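Local coordinates for protein C-C motif chemokine 1 (Homo sapiens, PDB 4OIJ) that acts as a secreted cytokine that binds the receptor CCR8 and attracts monocytes but not neutrophils, at residues C11-I20 and C51-V59. Numbering follows the deposited sequence.
Sequences CCFSFAEQEI and CALDTVGWV. With SO4 (sulfate ion), chain K; SO4 (sulfate ion), chain F.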
ATOM      1  N   CYS A  11      -0.993  -2.026   5.282  1.00 14.21           N
ATOM      2  CA  CYS A  11      -1.611  -2.544   6.498  1.00 14.78           C
ATOM      3  C   CYS A  11      -3.002  -3.083   6.247  1.00 17.79           C
ATOM      4  O   CYS A  11      -3.709  -2.590   5.363  1.00 16.01           O
ATOM      5  CB  CYS A  11      -1.628  -1.485   7.589  1.00 15.09           C
ATOM      6  SG  CYS A  11      -0.023  -0.700   7.874  1.00 20.43           S
ATOM      7  N   CYS A  12      -3.377  -4.086   7.022  1.00 16.16           N
ATOM      8  CA  CYS A  12      -4.687  -4.720   6.911  1.00 17.01           C
ATOM      9  C   CYS A  12      -5.379  -4.497   8.197  1.00 22.28           C
ATOM     10  O   CYS A  12      -5.018  -5.147   9.185  1.00 23.42           O
ATOM     11  CB  CYS A  12      -4.529  -6.211   6.636  1.00 18.90           C
ATOM     12  SG  CYS A  12      -4.145  -6.591   4.923  1.00 20.65           S
ATOM     13  N   PHE A  13      -6.304  -3.521   8.244  1.00 20.50           N
ATOM     14  CA  PHE A  13      -7.051  -3.276   9.490  1.00 20.71           C
ATOM     15  C   PHE A  13      -8.474  -3.893   9.416  1.00 28.05           C
ATOM     16  O   PHE A  13      -9.195  -3.883  10.404  1.00 30.68           O
ATOM     17  CB  PHE A  13      -7.069  -1.794   9.842  1.00 23.86           C
ATOM     18  CG  PHE A  13      -5.677  -1.199  10.026  1.00 25.32           C
ATOM     19  CD1 PHE A  13      -4.866  -1.595  11.088  1.00 30.01           C
ATOM     20  CD2 PHE A  13      -5.218  -0.194   9.188  1.00 23.80           C
ATOM     21  CE1 PHE A  13      -3.614  -1.034  11.271  1.00 29.48           C
ATOM     22  CE2 PHE A  13      -3.972   0.369   9.376  1.00 25.19           C
ATOM     23  CZ  PHE A  13      -3.172  -0.054  10.413  1.00 25.67           C
ATOM     24  N   SER A  14      -8.873  -4.430   8.239  1.00 25.37           N
ATOM     25  CA  SER A  14     -10.165  -5.089   8.041  1.00 25.56           C
ATOM     26  C   SER A  14      -9.866  -6.345   7.242  1.00 27.33           C
ATOM     27  O   SER A  14      -9.016  -6.289   6.347  1.00 24.96           O
ATOM     28  CB  SER A  14     -11.119  -4.194   7.261  1.00 28.96           C
ATOM     29  OG  SER A  14     -12.235  -4.924   6.781  1.00 37.89           O
ATOM     30  N   PHE A  15     -10.530  -7.477   7.565  1.00 22.25           N
ATOM     31  CA  PHE A  15     -10.240  -8.746   6.886  1.00 21.80           C
ATOM     32  C   PHE A  15     -11.440  -9.413   6.227  1.00 25.54           C
ATOM     33  O   PHE A  15     -12.600  -9.237   6.664  1.00 25.62           O
ATOM     34  CB  PHE A  15      -9.587  -9.776   7.844  1.00 23.76           C
ATOM     35  CG  PHE A  15      -8.377  -9.292   8.599  1.00 27.03           C
ATOM     36  CD1 PHE A  15      -7.126  -9.264   7.996  1.00 28.75           C
ATOM     37  CD2 PHE A  15      -8.482  -8.880   9.921  1.00 33.57           C
ATOM     38  CE1 PHE A  15      -6.008  -8.827   8.702  1.00 30.50           C
ATOM     39  CE2 PHE A  15      -7.361  -8.434  10.626  1.00 36.78           C
ATOM     40  CZ  PHE A  15      -6.134  -8.403  10.010  1.00 31.85           C
ATOM     41  N   ALA A  16     -11.120 -10.265   5.228  1.00 22.91           N
ATOM     42  CA  ALA A  16     -12.073 -11.090   4.479  1.00 24.68           C
ATOM     43  C   ALA A  16     -12.762 -12.126   5.382  1.00 33.27           C
ATOM     44  O   ALA A  16     -12.107 -13.002   5.948  1.00 33.48           O
ATOM     45  CB  ALA A  16     -11.368 -11.795   3.317  1.00 23.60           C
ATOM     46  N   GLU A  17     -14.081 -12.017   5.497  1.00 33.82           N
ATOM     47  CA  GLU A  17     -14.891 -12.971   6.266  1.00 38.19           C
ATOM     48  C   GLU A  17     -15.057 -14.247   5.436  1.00 43.26           C
ATOM     49  O   GLU A  17     -14.589 -15.309   5.842  1.00 44.65           O
ATOM     50  CB  GLU A  17     -16.291 -12.406   6.636  1.00 42.71           C
ATOM     51  CG  GLU A  17     -16.561 -11.009   6.104  1.00 56.87           C
ATOM     52  CD  GLU A  17     -17.690 -10.777   5.114  1.00 80.61           C
ATOM     53  OE1 GLU A  17     -17.893 -11.626   4.215  1.00 90.77           O
ATOM     54  OE2 GLU A  17     -18.295  -9.680   5.172  1.00 69.00           O
ATOM     55  N   GLN A  18     -15.703 -14.130   4.266  1.00 40.01           N
ATOM     56  CA  GLN A  18     -15.968 -15.253   3.371  1.00 42.01           C
ATOM     57  C   GLN A  18     -14.674 -15.799   2.748  1.00 42.91           C
ATOM     58  O   GLN A  18     -13.747 -15.034   2.495  1.00 39.98           O
ATOM     59  CB  GLN A  18     -16.970 -14.838   2.271  1.00 45.56           C
ATOM     60  CG  GLN A  18     -17.713 -16.009   1.640  1.00 71.81           C
ATOM     61  CD  GLN A  18     -18.589 -15.576   0.487  1.00111.13           C
ATOM     62  OE1 GLN A  18     -19.816 -15.517   0.599  1.00114.31           O
ATOM     63  NE2 GLN A  18     -17.986 -15.307  -0.667  1.00107.91           N
ATOM     64  N   GLU A  19     -14.645 -17.118   2.470  1.00 40.19           N
ATOM     65  CA  GLU A  19     -13.518 -17.765   1.831  1.00 38.87           C
ATOM     66  C   GLU A  19     -13.422 -17.261   0.403  1.00 41.57           C
ATOM     67  O   GLU A  19     -14.440 -17.176  -0.299  1.00 40.56           O
ATOM     68  CB  GLU A  19     -13.678 -19.299   1.794  1.00 43.27           C
ATOM     69  CG  GLU A  19     -12.328 -19.988   1.747  1.00 50.96           C
ATOM     70  CD  GLU A  19     -12.063 -21.126   0.787  1.00 77.36           C
ATOM     71  OE1 GLU A  19     -11.326 -22.055   1.188  1.00 68.36           O
ATOM     72  OE2 GLU A  19     -12.492 -21.046  -0.388  1.00 77.15           O
ATOM     73  N   ILE A  20     -12.202 -16.877  -0.001  1.00 35.60           N
ATOM     74  CA  ILE A  20     -11.934 -16.456  -1.373  1.00 33.92           C
ATOM     75  C   ILE A  20     -11.444 -17.678  -2.147  1.00 42.91           C
ATOM     76  O   ILE A  20     -10.473 -18.310  -1.711  1.00 42.42           O
ATOM     77  CB  ILE A  20     -10.901 -15.305  -1.423  1.00 32.10           C
ATOM     78  CG1 ILE A  20     -11.479 -14.033  -0.754  1.00 28.74           C
ATOM     79  CG2 ILE A  20     -10.431 -15.037  -2.867  1.00 32.25           C
ATOM     80  CD1 ILE A  20     -10.489 -13.130  -0.309  1.00 27.81           C
ATOM     81  N   CYS A  51      -7.259  -8.395   2.065  1.00 19.49           N
ATOM     82  CA  CYS A  51      -6.634  -8.626   3.352  1.00 18.58           C
ATOM     83  C   CYS A  51      -7.273  -9.863   3.921  1.00 21.26           C
ATOM     84  O   CYS A  51      -8.495 -10.022   3.857  1.00 21.37           O
ATOM     85  CB  CYS A  51      -6.880  -7.435   4.256  1.00 18.36           C
ATOM     86  SG  CYS A  51      -5.809  -6.059   3.883  1.00 20.63           S
ATOM     87  N   ALA A  52      -6.474 -10.725   4.506  1.00 19.59           N
ATOM     88  CA  ALA A  52      -7.050 -11.927   5.127  1.00 21.20           C
ATOM     89  C   ALA A  52      -6.218 -12.204   6.346  1.00 25.93           C
ATOM     90  O   ALA A  52      -5.025 -11.935   6.323  1.00 23.48           O
ATOM     91  CB  ALA A  52      -6.997 -13.098   4.155  1.00 22.72           C
ATOM     92  N   LEU A  53      -6.843 -12.649   7.418  1.00 27.38           N
ATOM     93  CA  LEU A  53      -6.178 -12.905   8.700  1.00 30.60           C
ATOM     94  C   LEU A  53      -5.564 -14.305   8.682  1.00 38.87           C
ATOM     95  O   LEU A  53      -6.279 -15.293   8.546  1.00 39.46           O
ATOM     96  CB  LEU A  53      -7.212 -12.710   9.840  1.00 32.41           C
ATOM     97  CG  LEU A  53      -6.828 -13.051  11.279  1.00 39.99           C
ATOM     98  CD1 LEU A  53      -5.874 -12.041  11.871  1.00 39.98           C
ATOM     99  CD2 LEU A  53      -8.037 -13.062  12.104  1.00 42.37           C
ATOM    100  N   ASP A  54      -4.235 -14.373   8.805  1.00 38.38           N
ATOM    101  CA  ASP A  54      -3.440 -15.607   8.732  1.00 42.75           C
ATOM    102  C   ASP A  54      -3.641 -16.653   9.859  1.00 51.92           C
ATOM    103  O   ASP A  54      -3.075 -17.744   9.779  1.00 57.30           O
ATOM    104  CB  ASP A  54      -1.953 -15.280   8.438  1.00 45.21           C
ATOM    105  CG  ASP A  54      -1.035 -16.463   8.183  1.00 61.30           C
ATOM    106  OD1 ASP A  54      -1.450 -17.402   7.454  1.00 61.88           O
ATOM    107  OD2 ASP A  54       0.094 -16.453   8.707  1.00 73.25           O
ATOM    108  N   THR A  55      -4.475 -16.367  10.865  1.00 47.67           N
ATOM    109  CA  THR A  55      -4.756 -17.361  11.920  1.00 53.04           C
ATOM    110  C   THR A  55      -5.949 -18.211  11.512  1.00 56.63           C
ATOM    111  O   THR A  55      -6.145 -19.289  12.056  1.00 61.41           O
ATOM    112  CB  THR A  55      -4.891 -16.719  13.307  1.00 62.91           C
ATOM    113  OG1 THR A  55      -5.697 -15.542  13.221  1.00 61.37           O
ATOM    114  CG2 THR A  55      -3.552 -16.350  13.900  1.00 63.14           C
ATOM    115  N   VAL A  56      -6.721 -17.740  10.508  1.00 48.20           N
ATOM    116  CA  VAL A  56      -7.906 -18.421   9.968  1.00 47.19           C
ATOM    117  C   VAL A  56      -7.434 -19.534   9.009  1.00 52.12           C
ATOM    118  O   VAL A  56      -6.612 -19.280   8.132  1.00 48.18           O
ATOM    119  CB  VAL A  56      -8.856 -17.409   9.270  1.00 45.13           C
ATOM    120  CG1 VAL A  56     -10.140 -18.090   8.808  1.00 45.73           C
ATOM    121  CG2 VAL A  56      -9.175 -16.228  10.175  1.00 43.42           C
ATOM    122  N   GLY A  57      -7.945 -20.747   9.225  1.00 53.80           N
ATOM    123  CA  GLY A  57      -7.627 -21.975   8.495  1.00 56.26           C
ATOM    124  C   GLY A  57      -7.412 -21.889   6.998  1.00 56.82           C
ATOM    125  O   GLY A  57      -6.334 -22.248   6.527  1.00 58.91           O
ATOM    126  N   TRP A  58      -8.434 -21.436   6.236  1.00 49.40           N
ATOM    127  CA  TRP A  58      -8.406 -21.351   4.766  1.00 46.57           C
ATOM    128  C   TRP A  58      -7.297 -20.470   4.196  1.00 49.04           C
ATOM    129  O   TRP A  58      -6.732 -20.797   3.150  1.00 49.85           O
ATOM    130  CB  TRP A  58      -9.780 -20.960   4.191  1.00 42.20           C
ATOM    131  CG  TRP A  58     -10.258 -19.562   4.512  1.00 38.39           C
ATOM    132  CD1 TRP A  58     -11.119 -19.200   5.510  1.00 41.24           C
ATOM    133  CD2 TRP A  58      -9.981 -18.356   3.762  1.00 33.70           C
ATOM    134  NE1 TRP A  58     -11.348 -17.839   5.471  1.00 36.89           N
ATOM    135  CE2 TRP A  58     -10.682 -17.301   4.392  1.00 34.63           C
ATOM    136  CE3 TRP A  58      -9.246 -18.078   2.586  1.00 33.35           C
ATOM    137  CZ2 TRP A  58     -10.668 -15.988   3.893  1.00 29.75           C
ATOM    138  CZ3 TRP A  58      -9.220 -16.776   2.099  1.00 30.60           C
ATOM    139  CH2 TRP A  58      -9.906 -15.745   2.761  1.00 29.19           C
ATOM    140  N   VAL A  59      -6.998 -19.349   4.889  1.00 41.36           N
ATOM    141  CA  VAL A  59      -5.967 -18.389   4.517  1.00 37.76           C
ATOM    142  C   VAL A  59      -4.587 -19.072   4.484  1.00 44.55           C
ATOM    143  O   VAL A  59      -3.818 -18.845   3.552  1.00 43.02           O
ATOM    144  CB  VAL A  59      -5.985 -17.161   5.456  1.00 37.07           C
ATOM    145  CG1 VAL A  59      -4.875 -16.169   5.101  1.00 33.48           C
ATOM    146  CG2 VAL A  59      -7.353 -16.487   5.441  1.00 34.06           C
TER
HETATM  147  S   SO4 K 107      -9.665 -21.802  11.871  1.00107.25           S
HETATM  148  O1  SO4 K 107     -10.290 -22.229  13.140  1.00112.11           O
HETATM  149  O2  SO4 K 107      -8.202 -21.798  12.020  1.00111.59           O
HETATM  150  O3  SO4 K 107     -10.050 -22.722  10.801  1.00112.94           O
HETATM  151  O4  SO4 K 107     -10.137 -20.466  11.531  1.00112.42           O
HETATM  152  S   SO4 F 102     -11.764 -22.932   7.230  1.00 72.52           S
HETATM  153  O1  SO4 F 102     -10.979 -24.164   7.066  1.00 76.71           O
HETATM  154  O2  SO4 F 102     -10.903 -21.867   7.757  1.00 75.54           O
HETATM  155  O3  SO4 F 102     -12.379 -22.538   5.934  1.00 77.62           O
HETATM  156  O4  SO4 F 102     -12.874 -23.200   8.191  1.00 79.11           O
HETATM  157  O   HOH W   1      -9.374 -13.992   6.925  1.00 15.20           O
HETATM  158  O   HOH W   2     -12.207 -16.008   7.193  1.00 15.89           O
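Cys12 and Cys51 are joined by a disulfide, SG to SG, with a chi3 of -77°. Four residues after Cys12, Ala16 N donates a hydrogen bond of 3.0 Å to Cys51 O. Between them in sequence, Phe15 turns its ring to the end of strand 49-53. Its CG is anti to the carbonyl carbon (chi1 -52°), which sets the ring beside Leu53. Leu53 CB sits over one ring face in a CH-pi contact, 3.9 Å from the centroid of the Phe15 ring. Leu53 CD1 meets the far rim at CE2 and CZ. Water 1 bridges Ala16 O and Leu53 N. This is the CC chemokine fold: the adjacent cysteines Cys11 and Cys12 start the N-loop, which runs past the third strand and the C-terminal helix. Cys11 bonds to Cys35. At the helix start, the Trp58 indole packs under the N-loop. Its CG stands between the backbone N and the carbonyl carbon (chi1 67°), which turns the indole toward residues 16-20. Glu19 CG lies over the five-membered ring, 3.7 Å from the Trp58 centroid there. Ile20 N lies over the same face, 3.6 Å from Trp58 CZ3. Val59 CG2 covers the opposite face. The Ala16 carbonyl oxygen meets the ring edge, and Ile20 CD1 approaches CH2. Trp58 NE1 donates to water 2, 2.7 Å away, which in turn donates to Glu17 O. With an alanine here, Glu19 CG and Ile20 would probably lose the surface they pack on, and water 2 its indole donor. The backbone N atoms of Trp58 and Gly57 each donate a hydrogen bond to a separate sulfate ion, both probably from the crystallisation liquor. The Trp58 ring also meets His62 edge-to-face, and His62 NE2 is hydrogen-bonded to Ile20 O.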